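Local coordinates for fatty acid CoA ligase (Marinactinospora thermotolerans, PDB 6SQ8), which belongs to the ANL superfamily of AMP-binding enzymes, pairing a large N-terminal with a small C-terminal domain, and is modelled here with adenosine monophosphate bound, at residues 186-191 and 324-329; 358-363 and 368-373; 230-235 and 251-256; 455-460 and 467-472; 58-63 and 102-107. All coordinates share one frame; numbering follows the deposited sequence.

Overall arrangement
Contact 1 lies nearest the bound ligands: the side chain of Met-188 is about 6 Å from 1-ethanoyl-9H-pyrido[3,4-b]indole-3-carboxylic acid and about 10 Å from adenosine monophosphate. In contact 2 the side chain of Tyr-360 is about 8 Å from the adenosine monophosphate; the centres of contacts 1 and 2 are 25 Å apart. Contact 3, a helix-helix packing, is nested in the chain loop that contact 1 closes, yet their centres are 26 Å apart. Contact 5 lies at the ends of neighbouring strands of a parallel sheet, its nearest atoms about 10 Å from contact 3. Contact 4 belongs to the C-terminal domain, 38 Å from contact 1 and 48 Å from contact 5, centre to centre.

Contact 1 of 5, residues 186-191 and 324-329; sequences VSMYGR and RPLPHV
With CG of Met-188 and CG of Leu-326 each turned anti to its own carbonyl carbon (chi1 -65° and -67°), the thioether chain and the leucine fork meet, crossing at about a right angle. Met-188 CG lies 3.4 Å from Leu-326 CD2, the nearer branch. Met-188 SD approaches the other methyl, 3.8 Å from Leu-326 CD1, and so the fork is touched on both prongs. A bend at chi3 (-77°) then folds the terminal methyl of the methionine back from an extended line. This apolar pair joins the last turn of helix 175-189 to a type II beta turn, Leu-326 to Val-329, closed by Val-329 N to Leu-326 O at 3.1 Å and following strand 321-325 in the N-terminal domain. Met-188 also touches Phe-304 and Asn-296, two residues that line the pocket of the bound 1-ethanoyl-9H-pyrido[3,4-b]indole-3-carboxylic acid, which makes it a second-shell residue; Leu-326 leans on the same Phe-304. At the more exposed flank the Ser-187 hydroxyl lies beside the proline ring, with OG 3.3 Å from Pro-327 CD. That is van der Waals contact: the polar partner of OG, a weak hydrogen bond, is Ala-184 O one turn back in the helix.

Contact 2 of 5, residues 358-363 and 368-373; sequences SGYWRD and AQVLSG
Tyr-360 and Val-370 approach with their side chains at about a right angle, the isopropyl group of the valine set against the phenolic end of the ring. Val-370 CG2 is 3.8 Å from Tyr-360 OH, while the other valine branch, CG1, is 4.1 Å from Tyr-360 CE2 and comes to the ring obliquely. The CB bond of Tyr-360 does not aim at residues 368-373; with CG anti to the carbonyl carbon (chi1 -60°), the long ring carries its far end over to them. Val-370, by contrast, has its CB directed toward residues 358-363. The tyrosine hydroxyl has its polar partner elsewhere, in a hydrogen bond with Glu-301 OE2, so the valine methyls serve as apolar neighbours of an oxygen that is already engaged. A second, looser touch comes from Leu-371, whose CD1 lies 4.0 Å from the backbone Ser-358 O.

Residues 360-363 form a type II beta turn, after which the chain enters the short helix 364-367 that separates the two segments; Asp-363 is its N-cap, and OD1 accepts from Arg-366 N. Strand 359-360 is an edge strand of a three-stranded antiparallel sheet, beside 170-174. The packing joins it to the residue just before strand 371-372, which belongs to another sheet; Val-370 itself makes a backbone hydrogen bond with Arg-377 and touches Leu-376 of strand 375-378.

Contact 3 of 5, residues 230-235 and 251-256; sequences AVLEAI and YQLAEH
Leu-253 packs against Val-231 and Leu-232 where helix 247-255 meets helix 228-237, two helices of the layered alpha/beta N-terminal domain joined through strand 242-245. The conformation of Leu-253 sets the fit: CB points toward the other helix, and with CG anti to the backbone N (chi1 -170°) the fork meets both residues. Leu-253 CD1 does most of the touching, 3.5 Å from Leu-232 CD1 and 3.9 Å from Val-231 CG1. The second branch also reaches the valine, with Leu-253 CD2 4.0 Å from Val-231 CG1. Val-231 meets the leucine at about a right angle, and its CG1, anti to the backbone N at chi1 167°, is the methyl turned to it; the same residue touches Leu-197 of strand 195-198, which ties the helix pair to the sheet. Leu-232 instead runs past Leu-253 in the opposite direction. Its first torsion, -115°, is off the staggered positions, and at this resolution the placing of its methyls deserves caution. Leu-253 also touches Met-289 of helix 279-289. Just past the end of helix 247-255, His-256 directs its side chain toward helix 228-237, and His-256 CD2 lies 4.0 Å from Leu-232 CD2.

Contact 4 of 5, residues 455-460 and 467-472; sequences HLRALV and LHVPRR
Arg-457 CB rests on a valine methyl, 3.7 Å from Val-469 CG1, and the two side chains cross at about a right angle. Arg-457 CG, anti to the carbonyl carbon (chi1 -75°), continues to a backbone oxygen, 3.4 Å from Pro-470 O, and Arg-457 CD lies 3.2 Å from that same oxygen. There the chain bends at chi3 (-106°), bringing NE into a salt bridge with Glu-454 OE1, which lies one turn earlier. Beyond it, NH1 is modelled too close to Arg-471 O, so the position of the tip is doubtful; as built, the edge of the guanidinium faces the loop, with Arg-472 N near its plane. The helix is 453-463 of the small C-terminal domain, and the loop leads from it to strand 472-475, so the contact folds a helix against its own exit. Nearly one turn further on, Val-460 sets CG1 against the loop: this Val-460 CG1 is 3.4 Å from His-468 O, 3.8 Å from His-468 CB and 4.1 Å from Pro-470 CD. Val-460 also touches Val-415 and Leu-416 of helix 409-418.

Contact 5 of 5, residues 58-63 and 102-107; sequences ANTWRA and VFEPSV
Glu-104 holds residues 58-63 with both carboxylate oxygens. Ala-58 N donates to Glu-104 OE1 at 2.8 Å, nearly straight with an N-H...O angle of 168°; the donor comes from the syn side but 35° out of the carboxylate plane. Thr-60 OG1 donates to Glu-104 OE2 at 2.5 Å, a distance too short to interpret closely at this resolution. The site lies at the ends of strands in the five-stranded parallel sheet of the N-terminal domain: Glu-104 directly follows strand 98-103, and residues 58-60 bridge the adjacent strand 52-56 and helix 61-72, so the carboxylate links the ends of two neighbouring strands to the start of a helix.

Thr-60 is the N-cap of that helix, its OG1 accepting from Ala-63 N at 3.2 Å while donating to the glutamate. Both roles depend on chi1 (73°), which sets OG1 between the backbone N and the carbonyl carbon, where it can reach forward to the helix and outward to Glu-104. The same hydroxyl therefore joins cap and carboxylate in a chain of two bonds. The glutamate reaches it from the opposite direction with its chain extended beyond CG, and Glu-104 O accepts from Val-107 N, holding the turn behind it.

Outside the bonds, packing is modest. The threonine methyl lies against the carboxylate, Thr-60 CG2 being 3.3 Å from Glu-104 OE2. Ala-58 CB stands 3.8 Å from Glu-104 OE1, and at the helix start Ala-63 CB comes within 4.4 Å of Glu-104 OE2.

Contact 1 of 5, residues 186-191 and 324-329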
# COMPACT_ATOMS: atom_id res chain seq x y z
N VAL A 186 2.21 -10.38 12.15
CA VAL A 186 3.07 -11.14 13.08
C VAL A 186 3.74 -12.28 12.31
O VAL A 186 4.89 -12.59 12.51
CB VAL A 186 2.29 -11.68 14.30
CG1 VAL A 186 3.12 -12.66 15.12
CG2 VAL A 186 1.78 -10.56 15.18
N SER A 187 2.97 -12.91 11.45
CA SER A 187 3.46 -14.07 10.74
C SER A 187 4.56 -13.66 9.76
O SER A 187 5.52 -14.38 9.61
CB SER A 187 2.31 -14.85 10.15
OG SER A 187 2.21 -14.74 8.75
N MET A 188 4.47 -12.46 9.18
CA MET A 188 5.48 -11.92 8.25
C MET A 188 6.68 -11.34 9.00
O MET A 188 7.79 -11.55 8.56
CB MET A 188 4.89 -10.77 7.41
CG MET A 188 3.82 -11.17 6.49
SD MET A 188 3.35 -9.83 5.37
CE MET A 188 2.36 -8.78 6.40
N TYR A 189 6.43 -10.56 10.05
CA TYR A 189 7.39 -9.58 10.58
C TYR A 189 8.13 -10.07 11.84
O TYR A 189 9.09 -9.44 12.28
CB TYR A 189 6.71 -8.25 10.88
CG TYR A 189 6.02 -7.59 9.71
CD1 TYR A 189 6.38 -7.86 8.40
CD2 TYR A 189 5.00 -6.67 9.92
CE1 TYR A 189 5.72 -7.26 7.33
CE2 TYR A 189 4.34 -6.07 8.87
CZ TYR A 189 4.71 -6.36 7.57
OH TYR A 189 4.05 -5.75 6.54
N GLY A 190 7.71 -11.21 12.40
CA GLY A 190 8.25 -11.72 13.67
C GLY A 190 7.32 -11.41 14.83
O GLY A 190 6.36 -10.65 14.69
N ARG A 191 7.54 -12.05 15.97
CA ARG A 191 6.94 -11.60 17.23
C ARG A 191 7.58 -10.25 17.54
O ARG A 191 8.79 -9.98 17.22
CB ARG A 191 7.13 -12.57 18.41
CG ARG A 191 6.71 -14.02 18.17
CD ARG A 191 5.35 -14.37 18.73
NE ARG A 191 4.99 -15.75 18.47
CZ ARG A 191 5.29 -16.78 19.26
NH1 ARG A 191 6.13 -16.62 20.27
NH2 ARG A 191 4.74 -17.96 19.04
N ARG A 324 5.29 -16.69 -1.26
CA ARG A 324 4.28 -17.64 -0.85
C ARG A 324 3.10 -16.86 -0.28
O ARG A 324 3.29 -15.84 0.37
CB ARG A 324 4.85 -18.62 0.17
CG ARG A 324 5.69 -19.74 -0.44
CD ARG A 324 5.72 -20.99 0.43
NE ARG A 324 6.62 -21.99 -0.11
CZ ARG A 324 7.93 -22.01 0.10
NH1 ARG A 324 8.52 -21.04 0.78
NH2 ARG A 324 8.67 -22.99 -0.40
N PRO A 325 1.84 -17.29 -0.51
CA PRO A 325 0.69 -16.69 0.17
C PRO A 325 0.86 -16.78 1.69
O PRO A 325 1.46 -17.72 2.19
CB PRO A 325 -0.50 -17.54 -0.28
CG PRO A 325 -0.04 -18.14 -1.59
CD PRO A 325 1.45 -18.39 -1.40
N LEU A 326 0.32 -15.79 2.39
CA LEU A 326 0.35 -15.77 3.83
C LEU A 326 -0.54 -16.87 4.40
O LEU A 326 -1.37 -17.44 3.69
CB LEU A 326 -0.09 -14.38 4.30
CG LEU A 326 0.86 -13.24 3.94
CD1 LEU A 326 0.34 -11.93 4.47
CD2 LEU A 326 2.25 -13.49 4.49
N PRO A 327 -0.37 -17.22 5.70
CA PRO A 327 -1.28 -18.15 6.37
C PRO A 327 -2.73 -17.67 6.28
O PRO A 327 -3.00 -16.48 6.53
CB PRO A 327 -0.79 -18.17 7.82
CG PRO A 327 0.65 -17.70 7.76
CD PRO A 327 0.69 -16.74 6.59
N HIS A 328 -3.62 -18.59 5.88
CA HIS A 328 -5.07 -18.42 5.80
C HIS A 328 -5.44 -17.74 4.48
O HIS A 328 -6.63 -17.44 4.27
CB HIS A 328 -5.67 -17.69 7.02
CG HIS A 328 -5.17 -18.20 8.34
ND1 HIS A 328 -5.52 -19.44 8.82
CD2 HIS A 328 -4.34 -17.67 9.26
CE1 HIS A 328 -4.95 -19.64 10.00
NE2 HIS A 328 -4.20 -18.58 10.28
N VAL A 329 -4.46 -17.51 3.61
CA VAL A 329 -4.71 -16.90 2.31
C VAL A 329 -4.71 -18.00 1.24
O VAL A 329 -3.69 -18.58 0.93
CB VAL A 329 -3.69 -15.80 1.97
CG1 VAL A 329 -4.05 -15.10 0.66
CG2 VAL A 329 -3.59 -14.78 3.09

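Contact 2 of 5, residues 358-363 and 368-373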
# COMPACT_ATOMS: atom_id res chain seq x y z
N SER A 358 -15.21 -6.48 2.93
CA SER A 358 -16.62 -6.85 3.02
C SER A 358 -17.31 -6.56 1.69
O SER A 358 -18.21 -7.26 1.28
CB SER A 358 -17.31 -6.13 4.14
OG SER A 358 -16.71 -6.46 5.39
N GLY A 359 -16.85 -5.50 1.02
CA GLY A 359 -17.40 -5.08 -0.24
C GLY A 359 -17.18 -3.59 -0.44
O GLY A 359 -16.68 -2.89 0.47
N TYR A 360 -17.54 -3.11 -1.63
CA TYR A 360 -17.53 -1.69 -1.86
C TYR A 360 -18.72 -1.09 -1.10
O TYR A 360 -19.85 -1.58 -1.21
CB TYR A 360 -17.52 -1.36 -3.35
CG TYR A 360 -16.35 -1.90 -4.13
CD1 TYR A 360 -15.05 -1.50 -3.86
CD2 TYR A 360 -16.53 -2.80 -5.16
CE1 TYR A 360 -13.97 -2.02 -4.57
CE2 TYR A 360 -15.47 -3.31 -5.89
CZ TYR A 360 -14.19 -2.91 -5.60
OH TYR A 360 -13.15 -3.42 -6.34
N TRP A 361 -18.42 -0.05 -0.31
CA TRP A 361 -19.38 0.63 0.55
C TRP A 361 -20.58 1.11 -0.28
O TRP A 361 -20.42 1.91 -1.22
CB TRP A 361 -18.69 1.79 1.26
CG TRP A 361 -19.61 2.62 2.10
CD1 TRP A 361 -20.16 3.82 1.76
CD2 TRP A 361 -20.09 2.30 3.41
NE1 TRP A 361 -20.96 4.27 2.78
CE2 TRP A 361 -20.93 3.36 3.81
CE3 TRP A 361 -19.86 1.25 4.30
CZ2 TRP A 361 -21.54 3.39 5.06
CZ3 TRP A 361 -20.49 1.27 5.53
CH2 TRP A 361 -21.31 2.34 5.91
N ARG A 362 -21.77 0.61 0.08
CA ARG A 362 -23.06 1.01 -0.49
C ARG A 362 -23.03 0.89 -2.02
O ARG A 362 -23.56 1.75 -2.73
CB ARG A 362 -23.39 2.44 -0.03
N ASP A 363 -22.40 -0.18 -2.53
CA ASP A 363 -22.33 -0.44 -3.98
C ASP A 363 -22.25 -1.94 -4.23
O ASP A 363 -21.20 -2.46 -4.58
CB ASP A 363 -21.16 0.31 -4.62
CG ASP A 363 -21.12 0.24 -6.15
OD1 ASP A 363 -21.94 -0.50 -6.72
OD2 ASP A 363 -20.26 0.93 -6.75
N ALA A 368 -20.28 -7.20 -6.71
CA ALA A 368 -20.61 -8.55 -7.22
C ALA A 368 -19.82 -8.90 -8.49
O ALA A 368 -19.78 -10.08 -8.88
CB ALA A 368 -22.10 -8.65 -7.47
N GLN A 369 -19.21 -7.88 -9.12
CA GLN A 369 -18.31 -8.04 -10.27
C GLN A 369 -16.89 -8.47 -9.84
O GLN A 369 -16.05 -8.81 -10.67
CB GLN A 369 -18.19 -6.73 -11.05
CG GLN A 369 -19.45 -6.38 -11.84
CD GLN A 369 -19.22 -5.22 -12.77
OE1 GLN A 369 -18.70 -4.18 -12.37
NE2 GLN A 369 -19.59 -5.39 -14.04
N VAL A 370 -16.63 -8.45 -8.53
CA VAL A 370 -15.30 -8.56 -7.97
C VAL A 370 -15.27 -9.69 -6.92
O VAL A 370 -14.23 -10.27 -6.69
CB VAL A 370 -14.90 -7.17 -7.43
CG1 VAL A 370 -14.29 -7.21 -6.05
CG2 VAL A 370 -14.00 -6.44 -8.40
N LEU A 371 -16.41 -10.01 -6.32
CA LEU A 371 -16.56 -11.14 -5.38
C LEU A 371 -17.45 -12.21 -6.02
O LEU A 371 -18.37 -11.92 -6.80
CB LEU A 371 -17.19 -10.66 -4.07
CG LEU A 371 -16.32 -9.77 -3.21
CD1 LEU A 371 -17.05 -9.34 -1.93
CD2 LEU A 371 -15.00 -10.44 -2.85
N SER A 372 -17.17 -13.46 -5.64
CA SER A 372 -17.94 -14.60 -6.11
C SER A 372 -17.57 -15.84 -5.30
O SER A 372 -16.45 -16.36 -5.41
CB SER A 372 -17.74 -14.81 -7.59
OG SER A 372 -18.19 -16.10 -7.96
N GLY A 373 -18.50 -16.29 -4.46
CA GLY A 373 -18.35 -17.48 -3.66
C GLY A 373 -17.36 -17.27 -2.53
O GLY A 373 -16.77 -18.23 -2.05

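Contact 3 of 5, residues 230-235 and 251-256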
# COMPACT_ATOMS: atom_id res chain seq x y z
N ALA A 230 17.52 10.58 6.07
CA ALA A 230 16.70 10.66 7.28
C ALA A 230 16.34 9.26 7.79
O ALA A 230 16.40 9.02 8.99
CB ALA A 230 15.46 11.47 7.00
N VAL A 231 15.97 8.37 6.87
CA VAL A 231 15.60 6.99 7.18
C VAL A 231 16.81 6.25 7.76
O VAL A 231 16.70 5.57 8.76
CB VAL A 231 15.04 6.27 5.94
CG1 VAL A 231 14.96 4.77 6.15
CG2 VAL A 231 13.68 6.82 5.56
N LEU A 232 17.95 6.41 7.10
CA LEU A 232 19.22 5.85 7.58
C LEU A 232 19.48 6.31 9.01
O LEU A 232 19.77 5.49 9.89
CB LEU A 232 20.35 6.30 6.66
CG LEU A 232 21.07 5.23 5.85
CD1 LEU A 232 20.26 3.95 5.70
CD2 LEU A 232 21.46 5.78 4.49
N GLU A 233 19.37 7.63 9.23
CA GLU A 233 19.66 8.25 10.52
C GLU A 233 18.69 7.68 11.55
O GLU A 233 19.10 7.25 12.62
CB GLU A 233 19.58 9.78 10.38
CG GLU A 233 20.44 10.56 11.34
CD GLU A 233 19.85 10.70 12.74
OE1 GLU A 233 18.63 11.10 12.84
OE2 GLU A 233 20.59 10.40 13.75
N ALA A 234 17.40 7.65 11.19
CA ALA A 234 16.33 7.20 12.08
C ALA A 234 16.56 5.74 12.48
O ALA A 234 16.37 5.39 13.63
CB ALA A 234 14.97 7.36 11.44
N ILE A 235 16.94 4.90 11.52
CA ILE A 235 17.12 3.49 11.80
C ILE A 235 18.20 3.33 12.87
O ILE A 235 18.02 2.58 13.80
CB ILE A 235 17.41 2.69 10.52
CG1 ILE A 235 16.18 2.67 9.61
CG2 ILE A 235 17.88 1.29 10.85
CD1 ILE A 235 16.45 2.14 8.21
N TYR A 251 15.24 1.24 -3.41
CA TYR A 251 16.38 1.38 -4.30
C TYR A 251 17.20 2.61 -3.86
O TYR A 251 18.42 2.51 -3.75
CB TYR A 251 15.98 1.44 -5.78
CG TYR A 251 14.91 0.47 -6.23
CD1 TYR A 251 14.83 -0.83 -5.76
CD2 TYR A 251 13.97 0.88 -7.17
CE1 TYR A 251 13.83 -1.69 -6.19
CE2 TYR A 251 12.97 0.03 -7.61
CZ TYR A 251 12.89 -1.26 -7.13
OH TYR A 251 11.88 -2.06 -7.58
N GLN A 252 16.53 3.74 -3.58
CA GLN A 252 17.21 4.96 -3.16
C GLN A 252 18.01 4.73 -1.87
O GLN A 252 19.11 5.24 -1.73
CB GLN A 252 16.23 6.10 -2.93
CG GLN A 252 15.75 6.75 -4.21
CD GLN A 252 14.71 7.80 -3.93
OE1 GLN A 252 13.59 7.72 -4.44
NE2 GLN A 252 15.07 8.79 -3.13
N LEU A 253 17.43 4.00 -0.93
CA LEU A 253 18.08 3.75 0.35
C LEU A 253 19.30 2.84 0.15
O LEU A 253 20.38 3.13 0.63
CB LEU A 253 17.06 3.10 1.30
CG LEU A 253 17.47 2.97 2.76
CD1 LEU A 253 17.64 4.32 3.41
CD2 LEU A 253 16.42 2.19 3.51
N ALA A 254 19.10 1.74 -0.59
CA ALA A 254 20.13 0.72 -0.80
C ALA A 254 21.34 1.28 -1.56
O ALA A 254 22.48 0.87 -1.34
CB ALA A 254 19.52 -0.45 -1.51
N GLU A 255 21.09 2.21 -2.48
CA GLU A 255 22.12 2.74 -3.40
C GLU A 255 22.77 4.00 -2.80
O GLU A 255 23.73 4.49 -3.32
CB GLU A 255 21.49 2.98 -4.78
CG GLU A 255 21.18 1.68 -5.53
CD GLU A 255 20.18 1.76 -6.68
OE1 GLU A 255 19.84 2.91 -7.09
OE2 GLU A 255 19.74 0.67 -7.18
N HIS A 256 22.27 4.51 -1.68
CA HIS A 256 22.78 5.74 -1.08
C HIS A 256 24.22 5.55 -0.60
O HIS A 256 24.54 4.51 -0.01
CB HIS A 256 21.89 6.19 0.07
CG HIS A 256 22.17 7.56 0.56
ND1 HIS A 256 21.59 8.68 0.00
CD2 HIS A 256 22.95 7.99 1.57
CE1 HIS A 256 22.00 9.75 0.66
NE2 HIS A 256 22.83 9.35 1.64

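Contact 4 of 5, residues 455-460 and 467-472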
# COMPACT_ATOMS: atom_id res chain seq x y z
N HIS A 455 19.84 -2.69 -29.01
CA HIS A 455 20.36 -3.71 -28.09
C HIS A 455 19.23 -4.21 -27.19
O HIS A 455 19.11 -5.40 -26.92
CB HIS A 455 21.52 -3.19 -27.23
CG HIS A 455 22.82 -2.99 -27.95
ND1 HIS A 455 23.05 -3.41 -29.24
CD2 HIS A 455 23.97 -2.42 -27.53
CE1 HIS A 455 24.29 -3.11 -29.58
NE2 HIS A 455 24.85 -2.49 -28.55
N LEU A 456 18.39 -3.28 -26.75
CA LEU A 456 17.26 -3.57 -25.89
C LEU A 456 16.22 -4.40 -26.65
O LEU A 456 15.74 -5.40 -26.13
CB LEU A 456 16.67 -2.25 -25.37
CG LEU A 456 17.62 -1.33 -24.61
CD1 LEU A 456 16.88 -0.14 -24.06
CD2 LEU A 456 18.34 -2.04 -23.49
N ARG A 457 15.89 -4.00 -27.88
CA ARG A 457 14.99 -4.78 -28.70
C ARG A 457 15.55 -6.20 -28.83
O ARG A 457 14.82 -7.17 -28.73
CB ARG A 457 14.76 -4.11 -30.05
CG ARG A 457 13.84 -2.90 -29.97
CD ARG A 457 13.44 -2.34 -31.33
NE ARG A 457 14.14 -1.09 -31.63
CZ ARG A 457 13.61 0.14 -31.55
NH1 ARG A 457 12.31 0.32 -31.34
NH2 ARG A 457 14.40 1.20 -31.66
N ALA A 458 16.86 -6.31 -29.05
CA ALA A 458 17.53 -7.58 -29.35
C ALA A 458 17.52 -8.49 -28.12
O ALA A 458 17.40 -9.72 -28.23
CB ALA A 458 18.94 -7.31 -29.81
N LEU A 459 17.63 -7.86 -26.95
CA LEU A 459 17.61 -8.54 -25.68
C LEU A 459 16.23 -9.15 -25.44
O LEU A 459 16.10 -10.32 -25.04
CB LEU A 459 17.99 -7.51 -24.61
CG LEU A 459 18.41 -8.06 -23.25
CD1 LEU A 459 19.51 -9.11 -23.36
CD2 LEU A 459 18.91 -6.90 -22.38
N VAL A 460 15.18 -8.38 -25.73
CA VAL A 460 13.81 -8.86 -25.58
C VAL A 460 13.62 -10.02 -26.57
O VAL A 460 13.05 -11.03 -26.21
CB VAL A 460 12.76 -7.75 -25.79
CG1 VAL A 460 11.36 -8.32 -25.96
CG2 VAL A 460 12.79 -6.74 -24.64
N LEU A 467 7.21 -11.53 -30.76
CA LEU A 467 5.97 -10.82 -30.48
C LEU A 467 6.16 -9.80 -29.36
O LEU A 467 5.47 -8.77 -29.34
CB LEU A 467 4.89 -11.82 -30.07
CG LEU A 467 4.33 -12.73 -31.16
CD1 LEU A 467 3.24 -13.62 -30.59
CD2 LEU A 467 3.76 -11.93 -32.31
N HIS A 468 7.08 -10.11 -28.43
CA HIS A 468 7.32 -9.29 -27.24
C HIS A 468 8.17 -8.05 -27.51
O HIS A 468 8.25 -7.18 -26.66
CB HIS A 468 7.98 -10.12 -26.14
CG HIS A 468 7.09 -11.21 -25.65
ND1 HIS A 468 6.92 -12.39 -26.36
CD2 HIS A 468 6.32 -11.30 -24.55
CE1 HIS A 468 6.10 -13.17 -25.70
NE2 HIS A 468 5.71 -12.51 -24.60
N VAL A 469 8.83 -8.00 -28.67
CA VAL A 469 9.78 -6.95 -28.96
C VAL A 469 9.04 -5.63 -29.14
O VAL A 469 8.10 -5.53 -29.93
CB VAL A 469 10.67 -7.26 -30.19
CG1 VAL A 469 11.62 -6.11 -30.46
CG2 VAL A 469 11.45 -8.56 -30.02
N PRO A 470 9.44 -4.58 -28.39
CA PRO A 470 8.86 -3.25 -28.58
C PRO A 470 9.27 -2.64 -29.92
O PRO A 470 10.45 -2.59 -30.21
CB PRO A 470 9.39 -2.38 -27.43
CG PRO A 470 10.32 -3.26 -26.63
CD PRO A 470 10.43 -4.61 -27.32
N ARG A 471 8.28 -2.16 -30.69
CA ARG A 471 8.52 -1.44 -31.92
C ARG A 471 9.12 -0.07 -31.60
O ARG A 471 10.09 0.32 -32.21
CB ARG A 471 7.22 -1.30 -32.72
CG ARG A 471 7.36 -0.49 -34.00
CD ARG A 471 6.39 -0.95 -35.07
NE ARG A 471 5.30 -0.02 -35.27
CZ ARG A 471 4.20 -0.31 -35.94
NH1 ARG A 471 3.74 -1.56 -35.95
NH2 ARG A 471 3.58 0.64 -36.61
N ARG A 472 8.52 0.65 -30.66
CA ARG A 472 8.95 1.99 -30.27
C ARG A 472 9.59 1.91 -28.88
O ARG A 472 9.06 1.26 -27.98
CB ARG A 472 7.78 2.98 -30.30
CG ARG A 472 7.06 3.08 -31.65
CD ARG A 472 6.67 4.47 -32.13
NE ARG A 472 7.54 5.53 -31.60
CZ ARG A 472 7.13 6.57 -30.87
NH1 ARG A 472 5.88 7.01 -30.99
NH2 ARG A 472 7.96 7.14 -30.01

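Contact 5 of 5, residues 58-63 and 102-107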
# COMPACT_ATOMS: atom_id res chain seq x y z
N ALA A 58 -1.34 14.74 8.84
CA ALA A 58 0.00 14.34 8.45
C ALA A 58 0.38 13.07 9.24
O ALA A 58 -0.47 12.47 9.86
CB ALA A 58 0.94 15.49 8.73
N ASN A 59 1.65 12.68 9.19
CA ASN A 59 2.13 11.54 9.96
C ASN A 59 2.50 12.01 11.36
O ASN A 59 3.67 12.18 11.65
CB ASN A 59 3.30 10.82 9.28
CG ASN A 59 2.86 9.90 8.16
OD1 ASN A 59 1.81 10.11 7.55
ND2 ASN A 59 3.67 8.87 7.90
N THR A 60 1.49 12.20 12.22
CA THR A 60 1.66 12.68 13.62
C THR A 60 1.14 11.62 14.59
O THR A 60 0.27 10.83 14.25
CB THR A 60 0.88 13.97 13.86
OG1 THR A 60 -0.52 13.64 13.92
CG2 THR A 60 1.11 14.99 12.77
N TRP A 61 1.64 11.63 15.83
CA TRP A 61 1.26 10.62 16.78
C TRP A 61 -0.21 10.76 17.19
O TRP A 61 -0.86 9.79 17.54
CB TRP A 61 2.18 10.64 17.99
CG TRP A 61 1.99 11.78 18.94
CD1 TRP A 61 2.69 12.95 18.99
CD2 TRP A 61 1.08 11.83 20.05
NE1 TRP A 61 2.28 13.72 20.03
CE2 TRP A 61 1.29 13.06 20.70
CE3 TRP A 61 0.09 10.96 20.54
CZ2 TRP A 61 0.55 13.45 21.82
CZ3 TRP A 61 -0.64 11.35 21.65
CH2 TRP A 61 -0.41 12.57 22.27
N ARG A 62 -0.74 11.98 17.13
CA ARG A 62 -2.13 12.20 17.48
C ARG A 62 -3.05 11.56 16.42
O ARG A 62 -4.15 11.14 16.73
CB ARG A 62 -2.44 13.69 17.67
CG ARG A 62 -2.03 14.24 19.03
CD ARG A 62 -2.40 15.71 19.16
NE ARG A 62 -1.97 16.29 20.43
CZ ARG A 62 -0.71 16.64 20.70
NH1 ARG A 62 0.24 16.51 19.79
NH2 ARG A 62 -0.39 17.09 21.90
N ALA A 63 -2.58 11.48 15.18
CA ALA A 63 -3.39 10.90 14.11
C ALA A 63 -3.55 9.38 14.31
O ALA A 63 -4.52 8.79 13.82
CB ALA A 63 -2.79 11.22 12.76
N VAL A 102 -12.48 15.57 10.76
CA VAL A 102 -11.46 15.93 11.72
C VAL A 102 -10.19 16.23 10.94
O VAL A 102 -9.81 15.44 10.08
CB VAL A 102 -11.24 14.82 12.75
CG1 VAL A 102 -10.20 15.21 13.79
CG2 VAL A 102 -12.53 14.43 13.43
N PHE A 103 -9.56 17.38 11.22
CA PHE A 103 -8.35 17.76 10.49
C PHE A 103 -7.34 18.40 11.45
O PHE A 103 -7.67 18.78 12.56
CB PHE A 103 -8.69 18.69 9.33
CG PHE A 103 -9.13 20.08 9.72
CD1 PHE A 103 -10.46 20.34 10.02
CD2 PHE A 103 -8.23 21.12 9.78
CE1 PHE A 103 -10.86 21.61 10.40
CE2 PHE A 103 -8.63 22.38 10.15
CZ PHE A 103 -9.95 22.63 10.46
N GLU A 104 -6.08 18.45 10.99
CA GLU A 104 -4.98 19.04 11.75
C GLU A 104 -4.75 20.47 11.26
O GLU A 104 -5.00 20.77 10.10
CB GLU A 104 -3.71 18.20 11.61
CG GLU A 104 -3.72 16.93 12.42
CD GLU A 104 -2.43 16.11 12.33
OE1 GLU A 104 -1.79 16.11 11.25
OE2 GLU A 104 -2.06 15.48 13.35
N PRO A 105 -4.26 21.40 12.13
CA PRO A 105 -3.98 22.78 11.73
C PRO A 105 -3.16 22.88 10.44
O PRO A 105 -3.54 23.64 9.56
CB PRO A 105 -3.16 23.32 12.91
CG PRO A 105 -3.67 22.53 14.10
CD PRO A 105 -3.97 21.16 13.56
N SER A 106 -2.10 22.07 10.33
CA SER A 106 -1.15 22.15 9.23
C SER A 106 -1.82 21.99 7.86
O SER A 106 -1.22 22.34 6.86
CB SER A 106 -0.04 21.14 9.41
OG SER A 106 -0.50 19.81 9.16
N VAL A 107 -3.06 21.49 7.80
CA VAL A 107 -3.75 21.22 6.52
C VAL A 107 -5.12 21.92 6.48
O VAL A 107 -6.00 21.50 5.73
CB VAL A 107 -3.88 19.71 6.25
CG1 VAL A 107 -2.51 19.07 6.03
CG2 VAL A 107 -4.62 18.99 7.37